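Local coordinates for uncharacterized protein AF_1548 (Archaeoglobus fulgidus, PDB 1Y88) that is of unknown function but carries a restriction-endonuclease-like domain joined to a helical C-terminal domain, and may act on DNA as an endonuclease, at residues A25-E30 and E132-S137; A84-V89 and T95-F100; I145-K150 and I189-K194. One frame throughout, in Å; residues are numbered along the deposited sequence.

Interaction 1 (A25-E30 and E132-S137); sequences ARLLEE and EVLLES
L27 pushes the fork of its side chain against the base of L134, so that both of its methyls rest on the same carbon: L27 CD1 lies 3.9 Å from L134 CB, and L27 CD2 lies 4.0 Å from L134 CB. The two leucine side chains run at a slant to each other. The fork arrives this way because CG of L27 sits beside its backbone N, anti to the carbonyl carbon (chi1 -63°), with the chain extended beyond it. CD2 has two further neighbours. L27 CD2 rests 3.9 Å from the carbonyl oxygen L134 O. It also meets L135 methyl to methyl, L27 CD2 to L135 CD2 at 4.0 Å. L135 leaves its helix without aiming at L27, and only its end swings in to close that side.

The contact thus sets the last part of helix 17-29, in the restriction-endonuclease-like domain, against the short helix 131-136, which the chain reaches about a hundred residues later. Next to L27 in the same helix, L28 packs on strand 96-100, and R26 forms a salt bridge with D166 of helix 164-170.

Van der Waals contact alone joins the two segments; the polar detail lies within 132-137. There V133 O accepts from both S137 N and S137 OG, which approach from opposite faces of the carbonyl plane, the hydroxyl at a short 2.6 Å from S137 OG to V133 O.

Interaction 2 (A84-V89 and T95-F100); sequences ARFLDV and TQPWIF
F86 and P97 mark the closest approach of the two backbones, with F86 CA and P97 CA 5.9 Å apart where the last turns of helix 76-89 pass strand 96-100. P97 lies over one face of the F86 ring. Its CD sits almost over the middle, 3.6 Å from the ring centroid and 12° off the ring normal, which makes this a CH-pi contact, and the two side chains cross at about a right angle. With CG of F86 anti to its backbone N (chi1 170°), the ring stands out from the helix to meet the strand. The proline also reaches back along the side chain: P97 CB is 3.8 Å from F86 CB.

Farther out, the ring follows the backbone back to Q96 and T95. F86 CE1 comes to 3.7 Å from Q96 N, and F86 CZ lies 3.7 Å from T95 O; both approaches are oblique.

Strands 59-65 and 96-100 are parallel neighbours in the sheet, with helix 76-89 between them in sequence, so the contact belongs to a beta-alpha-beta crossover of the nuclease-like domain. Backbone hydrogen bonds between M62 and both Q96 and W98 hold the strand beside 59-65. Elsewhere on the helix, L87 packs on L87 of the second subunit.

F86 and P97 are buried, though T95 is exposed. The proline CD, bonded to the amide nitrogen, is slightly electron-poor and probably gains from facing the aromatic pi cloud, while the rest is dispersion, with no directional polar bond linking helix to strand.

Interaction 3 (I145-K150 and I189-K194); sequences ILRIDK and IAEAKK
R147 and L146 meet E191 where an inverse gamma turn, centred on R147, lies alongside helix 182-197 in the helical C-terminal domain. The turn is closed by a weak bond from I148 N to L146 O. Just after it, D149 serves as N-cap of helix 150-158, its OD1 accepting from V152 N.

The close-packed side belongs to L146, which is buried. L146 CD2 rests 3.9 Å from E191 CB and 4.0 Å from the backbone nitrogen A192 N, while L146 CB lies 3.6 Å from E191 OE2. V188 and V195 of the same helix, together with C164 of helix 164-170, also pack on this leucine, which ties the loop to helices 182-197 and 164-170.

R147 makes the solvent side. E191 stretches out beyond CG and spreads its carboxylate across the turn, one oxygen to the backbone and one to the side chain. E191 OE2 takes a weak bond from R147 N at 3.1 Å, its N-H...O angle only 127°. E191 OE1 forms a salt bridge with R147 NE at 3.0 Å, and the hydrogen bond within it is likewise weak and bent. The bend at chi3 (-77°) folds the guanidinium back alongside the glutamate, but its plane stands 72° from that of the carboxylate, so the two groups do not pair side by side. The attraction is therefore probably more electrostatic than directional. Beyond NE, R147 NH2 lies 3.8 Å from the aliphatic carbon E191 CG.

Overall arrangement
Along the chain, 84-89 with 95-100 (interaction 2) falls between the two segments of interaction 1, and interaction 3 follows both. Interactions 1 and 2 have centres 21 Å apart yet touch: L28 of helix 17-29 meets W98 and F100 of strand 96-100, which joins the two contacts within the nuclease-like domain. Interaction 3 belongs to the helical C-terminal domain, its centre 20 Å from that of interaction 1 and 35 Å from that of interaction 2, on the opposite side of the chain's centre from the latter. Interaction 1 lies near the junction, where the chain runs on through helix 131-136 into the helical domain.

Interaction 1 (A25-E30 and E132-S137)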
loop_
_atom_site.group_PDB
_atom_site.type_symbol
_atom_site.label_atom_id
_atom_site.label_comp_id
_atom_site.label_asym_id
_atom_site.label_seq_id
_atom_site.Cartn_x
_atom_site.Cartn_y
_atom_site.Cartn_z
ATOM N N ALA A 25 21.522 -1.706 -8.371
ATOM C CA ALA A 25 22.784 -1.521 -7.664
ATOM C C ALA A 25 23.918 -1.359 -8.678
ATOM O O ALA A 25 24.782 -0.503 -8.537
ATOM C CB ALA A 25 23.073 -2.717 -6.770
ATOM N N ARG A 26 23.887 -2.194 -9.707
ATOM C CA ARG A 26 24.937 -2.145 -10.732
ATOM C C ARG A 26 24.971 -0.787 -11.466
ATOM O O ARG A 26 26.042 -0.185 -11.655
ATOM C CB ARG A 26 24.717 -3.300 -11.684
ATOM C CG ARG A 26 25.761 -3.368 -12.716
ATOM C CD ARG A 26 27.082 -3.950 -12.145
ATOM N NE ARG A 26 27.920 -4.077 -13.312
ATOM C CZ ARG A 26 27.883 -5.141 -14.108
ATOM N NH1 ARG A 26 27.127 -6.170 -13.773
ATOM N NH2 ARG A 26 28.631 -5.167 -15.202
ATOM N N LEU A 27 23.800 -0.267 -11.833
ATOM C CA LEU A 27 23.719 1.056 -12.450
ATOM C C LEU A 27 24.270 2.136 -11.520
ATOM O O LEU A 27 24.957 3.053 -11.963
ATOM C CB LEU A 27 22.279 1.394 -12.875
ATOM C CG LEU A 27 21.637 0.507 -13.946
ATOM C CD1 LEU A 27 20.150 0.881 -14.134
ATOM C CD2 LEU A 27 22.419 0.702 -15.277
ATOM N N LEU A 28 24.002 2.030 -10.216
ATOM C CA LEU A 28 24.542 3.035 -9.311
ATOM C C LEU A 28 26.056 2.875 -9.105
ATOM O O LEU A 28 26.788 3.863 -8.999
ATOM C CB LEU A 28 23.777 3.049 -7.978
ATOM C CG LEU A 28 22.300 3.462 -8.095
ATOM C CD1 LEU A 28 21.613 3.263 -6.776
ATOM C CD2 LEU A 28 22.058 4.884 -8.618
ATOM N N GLU A 29 26.521 1.634 -9.070
ATOM C CA GLU A 29 27.953 1.371 -8.965
ATOM C C GLU A 29 28.722 2.018 -10.142
ATOM O O GLU A 29 29.846 2.506 -9.976
ATOM C CB GLU A 29 28.221 -0.124 -8.901
ATOM C CG GLU A 29 27.944 -0.736 -7.532
ATOM C CD GLU A 29 28.013 -2.237 -7.542
ATOM O OE1 GLU A 29 27.602 -2.858 -8.539
ATOM O OE2 GLU A 29 28.455 -2.813 -6.534
ATOM N N GLU A 30 28.084 2.050 -11.303
ATOM C CA GLU A 30 28.661 2.686 -12.496
ATOM C C GLU A 30 28.762 4.194 -12.331
ATOM O O GLU A 30 29.513 4.860 -13.064
ATOM C CB GLU A 30 27.848 2.327 -13.748
ATOM C CG GLU A 30 27.986 0.856 -14.148
ATOM C CD GLU A 30 26.975 0.401 -15.200
ATOM O OE1 GLU A 30 25.970 1.103 -15.458
ATOM O OE2 GLU A 30 27.194 -0.690 -15.781
ATOM N N GLU A 132 16.115 4.236 -18.663
ATOM C CA GLU A 132 16.397 4.075 -20.131
ATOM C C GLU A 132 17.759 4.707 -20.470
ATOM O O GLU A 132 18.569 4.117 -21.236
ATOM C CB GLU A 132 15.253 4.668 -20.998
ATOM C CG GLU A 132 15.292 6.216 -21.094
ATOM C CD GLU A 132 14.050 6.848 -21.715
ATOM O OE1 GLU A 132 13.217 6.104 -22.279
ATOM O OE2 GLU A 132 13.936 8.082 -21.629
ATOM N N VAL A 133 18.035 5.884 -19.894
ATOM C CA VAL A 133 19.324 6.575 -20.064
ATOM C C VAL A 133 20.466 5.866 -19.340
ATOM O O VAL A 133 21.571 5.701 -19.889
ATOM C CB VAL A 133 19.261 8.039 -19.565
ATOM C CG1 VAL A 133 20.619 8.725 -19.751
ATOM C CG2 VAL A 133 18.150 8.803 -20.291
ATOM N N LEU A 134 20.234 5.474 -18.092
ATOM C CA LEU A 134 21.276 4.743 -17.364
ATOM C C LEU A 134 21.751 3.501 -18.145
ATOM O O LEU A 134 22.960 3.248 -18.208
ATOM C CB LEU A 134 20.760 4.311 -15.982
ATOM C CG LEU A 134 20.367 5.523 -15.099
ATOM C CD1 LEU A 134 19.806 5.059 -13.738
ATOM C CD2 LEU A 134 21.511 6.499 -14.906
ATOM N N LEU A 135 20.811 2.748 -18.697
ATOM C CA LEU A 135 21.166 1.552 -19.500
ATOM C C LEU A 135 21.749 1.925 -20.868
ATOM O O LEU A 135 22.840 1.479 -21.229
ATOM C CB LEU A 135 19.949 0.698 -19.728
ATOM C CG LEU A 135 19.343 0.028 -18.487
ATOM C CD1 LEU A 135 18.003 -0.493 -18.893
ATOM C CD2 LEU A 135 20.236 -1.129 -18.027
ATOM N N GLU A 136 21.010 2.732 -21.615
ATOM C CA GLU A 136 21.332 2.960 -23.037
ATOM C C GLU A 136 22.587 3.792 -23.224
ATOM O O GLU A 136 23.336 3.564 -24.185
ATOM C CB GLU A 136 20.134 3.575 -23.778
ATOM C CG GLU A 136 19.018 2.584 -24.018
ATOM C CD GLU A 136 17.683 3.253 -24.256
ATOM O OE1 GLU A 136 17.686 4.450 -24.581
ATOM O OE2 GLU A 136 16.637 2.579 -24.112
ATOM N N SER A 137 22.872 4.708 -22.289
ATOM C CA SER A 137 24.100 5.516 -22.388
ATOM C C SER A 137 25.383 4.692 -22.276
ATOM O O SER A 137 26.445 5.136 -22.713
ATOM C CB SER A 137 24.118 6.662 -21.360
ATOM O OG SER A 137 24.135 6.121 -20.060
#

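Interaction 2 (A84-V89 and T95-F100)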
loop_
_atom_site.group_PDB
_atom_site.type_symbol
_atom_site.label_atom_id
_atom_site.label_comp_id
_atom_site.label_asym_id
_atom_site.label_seq_id
_atom_site.Cartn_x
_atom_site.Cartn_y
_atom_site.Cartn_z
ATOM N N ALA A 84 6.980 6.313 4.951
ATOM C CA ALA A 84 6.871 5.716 6.310
ATOM C C ALA A 84 7.998 4.724 6.603
ATOM O O ALA A 84 8.539 4.690 7.716
ATOM C CB ALA A 84 5.493 5.043 6.493
ATOM N N ARG A 85 8.383 3.921 5.609
ATOM C CA ARG A 85 9.514 2.992 5.750
ATOM C C ARG A 85 10.786 3.749 6.077
ATOM O O ARG A 85 11.538 3.359 6.976
ATOM C CB ARG A 85 9.745 2.192 4.461
ATOM C CG ARG A 85 9.009 0.886 4.351
ATOM C CD ARG A 85 8.464 0.742 2.932
ATOM N NE ARG A 85 9.061 -0.285 2.081
ATOM C CZ ARG A 85 8.959 -0.278 0.747
ATOM N NH1 ARG A 85 8.338 0.713 0.138
ATOM N NH2 ARG A 85 9.488 -1.252 0.012
ATOM N N PHE A 86 11.046 4.803 5.296
ATOM C CA PHE A 86 12.216 5.663 5.520
ATOM C C PHE A 86 12.220 6.182 6.974
ATOM O O PHE A 86 13.216 6.115 7.678
ATOM C CB PHE A 86 12.197 6.820 4.516
ATOM C CG PHE A 86 13.223 7.876 4.806
ATOM C CD1 PHE A 86 14.577 7.631 4.566
ATOM C CD2 PHE A 86 12.833 9.102 5.329
ATOM C CE1 PHE A 86 15.541 8.584 4.850
ATOM C CE2 PHE A 86 13.781 10.082 5.617
ATOM C CZ PHE A 86 15.144 9.839 5.384
ATOM N N LEU A 87 11.088 6.687 7.456
ATOM C CA LEU A 87 11.077 7.225 8.820
ATOM C C LEU A 87 11.452 6.152 9.846
ATOM O O LEU A 87 12.156 6.433 10.828
ATOM C CB LEU A 87 9.689 7.843 9.135
ATOM C CG LEU A 87 9.309 9.047 8.302
ATOM C CD1 LEU A 87 7.914 9.549 8.721
ATOM C CD2 LEU A 87 10.357 10.168 8.482
ATOM N N ASP A 88 11.008 4.919 9.604
ATOM C CA ASP A 88 11.285 3.813 10.535
ATOM C C ASP A 88 12.772 3.358 10.515
ATOM O O ASP A 88 13.230 2.792 11.500
ATOM C CB ASP A 88 10.358 2.623 10.305
ATOM C CG ASP A 88 10.217 1.752 11.548
ATOM O OD1 ASP A 88 10.141 2.308 12.671
ATOM O OD2 ASP A 88 10.178 0.529 11.402
ATOM N N VAL A 89 13.498 3.598 9.407
ATOM C CA VAL A 89 14.926 3.188 9.320
ATOM C C VAL A 89 15.897 4.349 9.422
ATOM O O VAL A 89 17.097 4.143 9.540
ATOM C CB VAL A 89 15.240 2.369 8.057
ATOM C CG1 VAL A 89 14.354 1.156 8.011
ATOM C CG2 VAL A 89 15.038 3.208 6.776
ATOM N N THR A 95 20.008 9.256 4.367
ATOM C CA THR A 95 19.841 10.631 3.933
ATOM C C THR A 95 18.448 10.884 3.366
ATOM O O THR A 95 17.797 11.869 3.721
ATOM C CB THR A 95 20.909 10.991 2.857
ATOM O OG1 THR A 95 22.209 10.612 3.338
ATOM C CG2 THR A 95 20.882 12.484 2.515
ATOM N N GLN A 96 18.006 9.974 2.504
ATOM C CA GLN A 96 16.799 10.133 1.728
ATOM C C GLN A 96 16.370 8.783 1.250
ATOM O O GLN A 96 17.225 7.919 0.995
ATOM C CB GLN A 96 17.061 10.953 0.458
ATOM C CG GLN A 96 16.706 12.377 0.536
ATOM C CD GLN A 96 16.856 13.034 -0.818
ATOM O OE1 GLN A 96 15.869 13.414 -1.444
ATOM N NE2 GLN A 96 18.091 13.145 -1.286
ATOM N N PRO A 97 15.044 8.587 1.093
ATOM C CA PRO A 97 14.562 7.418 0.372
ATOM C C PRO A 97 14.544 7.701 -1.131
ATOM O O PRO A 97 14.501 8.867 -1.546
ATOM C CB PRO A 97 13.131 7.247 0.889
ATOM C CG PRO A 97 12.671 8.670 1.137
ATOM C CD PRO A 97 13.936 9.461 1.548
ATOM N N TRP A 98 14.533 6.636 -1.928
ATOM C CA TRP A 98 14.639 6.742 -3.397
ATOM C C TRP A 98 13.880 5.560 -3.991
ATOM O O TRP A 98 14.145 4.398 -3.626
ATOM C CB TRP A 98 16.111 6.639 -3.780
ATOM C CG TRP A 98 16.523 6.969 -5.213
ATOM C CD1 TRP A 98 15.752 7.075 -6.330
ATOM C CD2 TRP A 98 17.872 7.181 -5.619
ATOM N NE1 TRP A 98 16.562 7.383 -7.446
ATOM C CE2 TRP A 98 17.868 7.437 -7.019
ATOM C CE3 TRP A 98 19.095 7.168 -4.929
ATOM C CZ2 TRP A 98 19.064 7.700 -7.741
ATOM C CZ3 TRP A 98 20.287 7.438 -5.643
ATOM C CH2 TRP A 98 20.244 7.715 -7.029
ATOM N N ILE A 99 12.916 5.834 -4.856
ATOM C CA ILE A 99 12.156 4.766 -5.502
ATOM C C ILE A 99 12.594 4.659 -6.960
ATOM O O ILE A 99 12.664 5.678 -7.676
ATOM C CB ILE A 99 10.609 5.025 -5.442
ATOM C CG1 ILE A 99 10.133 5.186 -3.980
ATOM C CG2 ILE A 99 9.830 3.850 -6.101
ATOM C CD1 ILE A 99 8.622 5.726 -3.841
ATOM N N PHE A 100 12.861 3.431 -7.392
ATOM C CA PHE A 100 13.044 3.135 -8.818
ATOM C C PHE A 100 11.849 2.382 -9.348
ATOM O O PHE A 100 11.386 1.423 -8.730
ATOM C CB PHE A 100 14.295 2.269 -9.045
ATOM C CG PHE A 100 15.597 3.045 -9.044
ATOM C CD1 PHE A 100 16.325 3.216 -10.237
ATOM C CD2 PHE A 100 16.118 3.566 -7.863
ATOM C CE1 PHE A 100 17.544 3.895 -10.249
ATOM C CE2 PHE A 100 17.336 4.277 -7.865
ATOM C CZ PHE A 100 18.056 4.429 -9.072
#

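Interaction 3 (I145-K150 and I189-K194)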
loop_
_atom_site.group_PDB
_atom_site.type_symbol
_atom_site.label_atom_id
_atom_site.label_comp_id
_atom_site.label_asym_id
_atom_site.label_seq_id
_atom_site.Cartn_x
_atom_site.Cartn_y
_atom_site.Cartn_z
ATOM N N ILE A 145 16.452 -10.235 -21.252
ATOM C CA ILE A 145 16.162 -10.282 -22.685
ATOM C C ILE A 145 16.454 -11.673 -23.263
ATOM O O ILE A 145 15.951 -12.029 -24.326
ATOM C CB ILE A 145 16.923 -9.148 -23.450
ATOM C CG1 ILE A 145 16.320 -8.899 -24.846
ATOM C CG2 ILE A 145 18.431 -9.418 -23.511
ATOM C CD1 ILE A 145 17.014 -9.648 -26.007
ATOM N N LEU A 146 17.236 -12.471 -22.548
ATOM C CA LEU A 146 17.650 -13.774 -23.056
ATOM C C LEU A 146 16.567 -14.839 -22.894
ATOM O O LEU A 146 15.774 -14.797 -21.959
ATOM C CB LEU A 146 18.935 -14.245 -22.372
ATOM C CG LEU A 146 20.169 -13.337 -22.496
ATOM C CD1 LEU A 146 21.305 -13.963 -21.737
ATOM C CD2 LEU A 146 20.552 -13.107 -23.963
ATOM N N ARG A 147 16.581 -15.806 -23.808
ATOM C CA ARG A 147 15.746 -17.014 -23.701
ATOM C C ARG A 147 16.184 -17.933 -22.558
ATOM O O ARG A 147 16.680 -19.026 -22.791
ATOM C CB ARG A 147 15.790 -17.782 -25.022
ATOM C CG ARG A 147 15.085 -17.087 -26.169
ATOM C CD ARG A 147 15.200 -17.900 -27.474
ATOM N NE ARG A 147 16.519 -17.767 -28.119
ATOM C CZ ARG A 147 16.876 -16.765 -28.927
ATOM N NH1 ARG A 147 16.018 -15.786 -29.193
ATOM N NH2 ARG A 147 18.090 -16.738 -29.476
ATOM N N ILE A 148 16.012 -17.488 -21.318
ATOM C CA ILE A 148 16.406 -18.277 -20.143
ATOM C C ILE A 148 15.277 -18.329 -19.095
ATOM O O ILE A 148 14.484 -17.388 -18.986
ATOM C CB ILE A 148 17.716 -17.736 -19.479
ATOM C CG1 ILE A 148 17.553 -16.270 -19.051
ATOM C CG2 ILE A 148 18.909 -17.897 -20.424
ATOM C CD1 ILE A 148 18.597 -15.761 -18.084
ATOM N N ASP A 149 15.218 -19.419 -18.323
ATOM C CA ASP A 149 14.192 -19.577 -17.290
ATOM C C ASP A 149 14.586 -18.907 -15.970
ATOM O O ASP A 149 15.719 -18.427 -15.816
ATOM C CB ASP A 149 13.839 -21.055 -17.078
ATOM C CG ASP A 149 15.047 -21.906 -16.678
ATOM O OD1 ASP A 149 15.632 -21.673 -15.590
ATOM O OD2 ASP A 149 15.403 -22.822 -17.455
ATOM N N LYS A 150 13.644 -18.893 -15.027
ATOM C CA LYS A 150 13.822 -18.227 -13.727
ATOM C C LYS A 150 14.970 -18.822 -12.900
ATOM O O LYS A 150 15.586 -18.121 -12.073
ATOM C CB LYS A 150 12.511 -18.264 -12.920
ATOM C CG LYS A 150 12.489 -17.334 -11.699
ATOM C CD LYS A 150 12.250 -15.876 -12.102
ATOM C CE LYS A 150 13.311 -14.938 -11.508
ATOM N NZ LYS A 150 13.414 -15.021 -10.020
ATOM N N ILE A 189 25.867 -17.908 -23.839
ATOM C CA ILE A 189 26.936 -17.042 -24.357
ATOM C C ILE A 189 26.672 -16.620 -25.805
ATOM O O ILE A 189 26.783 -15.448 -26.132
ATOM C CB ILE A 189 28.320 -17.701 -24.212
ATOM C CG1 ILE A 189 28.730 -17.671 -22.740
ATOM C CG2 ILE A 189 29.382 -16.994 -25.056
ATOM C CD1 ILE A 189 29.839 -18.631 -22.459
ATOM N N ALA A 190 26.299 -17.565 -26.664
ATOM C CA ALA A 190 25.974 -17.208 -28.040
ATOM C C ALA A 190 24.786 -16.237 -28.125
ATOM O O ALA A 190 24.802 -15.310 -28.937
ATOM C CB ALA A 190 25.729 -18.455 -28.889
ATOM N N GLU A 191 23.777 -16.423 -27.278
ATOM C CA GLU A 191 22.612 -15.535 -27.300
ATOM C C GLU A 191 23.040 -14.126 -26.870
ATOM O O GLU A 191 22.622 -13.123 -27.464
ATOM C CB GLU A 191 21.527 -16.026 -26.348
ATOM C CG GLU A 191 20.712 -17.211 -26.821
ATOM C CD GLU A 191 19.500 -17.462 -25.927
ATOM O OE1 GLU A 191 18.721 -18.408 -26.218
ATOM O OE2 GLU A 191 19.320 -16.713 -24.933
ATOM N N ALA A 192 23.903 -14.063 -25.857
ATOM C CA ALA A 192 24.336 -12.757 -25.325
ATOM C C ALA A 192 25.169 -12.036 -26.376
ATOM O O ALA A 192 24.995 -10.831 -26.608
ATOM C CB ALA A 192 25.115 -12.940 -24.008
ATOM N N LYS A 193 26.066 -12.774 -27.037
ATOM C CA LYS A 193 26.880 -12.179 -28.118
ATOM C C LYS A 193 25.998 -11.633 -29.231
ATOM O O LYS A 193 26.254 -10.551 -29.753
ATOM C CB LYS A 193 27.834 -13.216 -28.713
ATOM C CG LYS A 193 29.033 -13.451 -27.873
ATOM C CD LYS A 193 29.879 -14.499 -28.572
ATOM C CE LYS A 193 31.018 -14.934 -27.704
ATOM N NZ LYS A 193 31.598 -16.228 -28.272
ATOM N N LYS A 194 24.952 -12.373 -29.577
ATOM C CA LYS A 194 24.033 -11.958 -30.631
ATOM C C LYS A 194 23.250 -10.677 -30.298
ATOM O O LYS A 194 23.059 -9.806 -31.165
ATOM C CB LYS A 194 23.074 -13.107 -30.965
ATOM C CG LYS A 194 22.154 -12.788 -32.113
ATOM C CD LYS A 194 21.551 -14.039 -32.701
ATOM C CE LYS A 194 20.734 -13.709 -33.939
ATOM N NZ LYS A 194 20.067 -14.965 -34.427
#